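Local coordinates for uncharacterized protein (Bacteroides eggerthii DSM 20697, PDB 4ECO) that is of unknown function but folds as a leucine-rich repeat solenoid and probably takes part in protein binding, at residues F396-V401 and T455-S460. Sequence-based numbering, arbitrary orientation.
Sequences FDAKSV and TGSPLS
K399 and A398 meet the carbonyl of T455 where two loops of the leucine-rich repeat solenoid pack together. Each loop leads into one of its parallel strands, 404-408 and 461-463. K399 NZ donates to T455 O at 2.8 Å, with a C=O...N angle of 143°. The amine lies 19° off the carbonyl plane. The K399 side chain starts away from the other loop at CB, and its end comes back. The chain bends at chi2, which turns CD, and at chi4, which sets NZ beside T455 O. The methyl of A398 points toward the second loop. Its CB lies 3.4 Å from T455 O. The same A398 CB is 3.9 Å from S457 OG.

Local turns set both sides. D397 to S400 is a type I beta turn. G456, with positive phi, ends helix 451-454 in a Schellman motif. P458 centres an inverse gamma turn. S457 OG bonds to L452 O and I433 N, and T455 OG1 to E451 O. The backbone of A398 also hydrogen-bonds with that of K431, which precedes strand 435-439. In an Asx turn, K399 N donates to D397 OD1 at 3.0 Å, from 58° above the carboxylate plane.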
loop_
_atom_site.group_PDB
_atom_site.type_symbol
_atom_site.label_atom_id
_atom_site.label_comp_id
_atom_site.label_asym_id
_atom_site.label_seq_id
_atom_site.Cartn_x
_atom_site.Cartn_y
_atom_site.Cartn_z
ATOM N N PHE A 396 -18.330 -4.127 7.778
ATOM C CA PHE A 396 -17.700 -5.434 7.950
ATOM C C PHE A 396 -18.606 -6.352 8.738
ATOM O O PHE A 396 -19.689 -5.925 9.159
ATOM C CB PHE A 396 -16.332 -5.290 8.658
ATOM C CG PHE A 396 -15.501 -4.132 8.172
ATOM C CD1 PHE A 396 -14.777 -4.223 6.983
ATOM C CD2 PHE A 396 -15.449 -2.947 8.896
ATOM C CE1 PHE A 396 -14.012 -3.142 6.523
ATOM C CE2 PHE A 396 -14.687 -1.863 8.441
ATOM C CZ PHE A 396 -13.969 -1.967 7.256
ATOM N N ASP A 397 -18.183 -7.624 8.907
ATOM C CA ASP A 397 -18.937 -8.592 9.695
ATOM C C ASP A 397 -17.978 -9.499 10.436
ATOM O O ASP A 397 -17.191 -10.209 9.813
ATOM C CB ASP A 397 -19.906 -9.418 8.824
ATOM C CG ASP A 397 -21.031 -10.114 9.584
ATOM O OD1 ASP A 397 -20.964 -10.175 10.840
ATOM O OD2 ASP A 397 -21.989 -10.577 8.928
ATOM N N ALA A 398 -18.059 -9.486 11.771
ATOM C CA ALA A 398 -17.242 -10.346 12.620
ATOM C C ALA A 398 -17.579 -11.809 12.343
ATOM O O ALA A 398 -16.703 -12.675 12.440
ATOM C CB ALA A 398 -17.471 -10.003 14.083
ATOM N N LYS A 399 -18.838 -12.066 11.926
ATOM C CA LYS A 399 -19.361 -13.400 11.638
ATOM C C LYS A 399 -18.814 -13.974 10.303
ATOM O O LYS A 399 -18.982 -15.171 10.075
ATOM C CB LYS A 399 -20.908 -13.409 11.623
ATOM C CG LYS A 399 -21.627 -12.764 12.817
ATOM C CD LYS A 399 -21.391 -13.412 14.183
ATOM C CE LYS A 399 -22.023 -12.639 15.325
ATOM N NZ LYS A 399 -21.309 -11.361 15.624
ATOM N N SER A 400 -18.155 -13.164 9.450
ATOM C CA SER A 400 -17.600 -13.674 8.192
ATOM C C SER A 400 -16.506 -14.721 8.456
ATOM O O SER A 400 -15.700 -14.554 9.374
ATOM C CB SER A 400 -17.048 -12.543 7.330
ATOM O OG SER A 400 -16.455 -13.054 6.142
ATOM N N VAL A 401 -16.482 -15.792 7.644
ATOM C CA VAL A 401 -15.539 -16.912 7.778
ATOM C C VAL A 401 -14.123 -16.478 7.379
ATOM O O VAL A 401 -13.163 -16.902 8.024
ATOM C CB VAL A 401 -15.977 -18.174 6.991
ATOM C CG1 VAL A 401 -17.229 -18.780 7.602
ATOM C CG2 VAL A 401 -16.188 -17.884 5.505
ATOM N N THR A 455 -19.012 -8.098 19.695
ATOM C CA THR A 455 -19.478 -8.652 18.412
ATOM C C THR A 455 -18.681 -9.897 17.987
ATOM O O THR A 455 -19.059 -10.557 17.012
ATOM C CB THR A 455 -19.405 -7.601 17.323
ATOM O OG1 THR A 455 -18.075 -7.091 17.280
ATOM C CG2 THR A 455 -20.408 -6.489 17.546
ATOM N N GLY A 456 -17.606 -10.198 18.726
ATOM C CA GLY A 456 -16.756 -11.356 18.504
ATOM C C GLY A 456 -15.800 -11.221 17.341
ATOM O O GLY A 456 -15.664 -12.149 16.539
ATOM N N SER A 457 -15.122 -10.072 17.245
ATOM C CA SER A 457 -14.127 -9.854 16.195
ATOM C C SER A 457 -12.929 -10.750 16.511
ATOM O O SER A 457 -12.574 -10.879 17.691
ATOM C CB SER A 457 -13.744 -8.379 16.088
ATOM O OG SER A 457 -14.894 -7.587 15.834
ATOM N N PRO A 458 -12.374 -11.479 15.511
ATOM C CA PRO A 458 -11.286 -12.418 15.815
ATOM C C PRO A 458 -9.946 -11.701 15.979
ATOM O O PRO A 458 -8.932 -12.094 15.394
ATOM C CB PRO A 458 -11.305 -13.362 14.611
ATOM C CG PRO A 458 -11.828 -12.550 13.500
ATOM C CD PRO A 458 -12.727 -11.506 14.073
ATOM N N LEU A 459 -9.935 -10.664 16.815
ATOM C CA LEU A 459 -8.759 -9.831 17.054
ATOM C C LEU A 459 -7.695 -10.515 17.916
ATOM O O LEU A 459 -7.947 -10.865 19.064
ATOM C CB LEU A 459 -9.170 -8.511 17.716
ATOM C CG LEU A 459 -9.963 -7.569 16.853
ATOM C CD1 LEU A 459 -10.621 -6.519 17.692
ATOM C CD2 LEU A 459 -9.111 -6.972 15.751
ATOM N N SER A 460 -6.496 -10.658 17.357
ATOM C CA SER A 460 -5.345 -11.185 18.064
ATOM C C SER A 460 -4.440 -10.011 18.548
ATOM O O SER A 460 -3.636 -10.189 19.467
ATOM C CB SER A 460 -4.567 -12.182 17.196
ATOM O OG SER A 460 -4.165 -11.671 15.935
#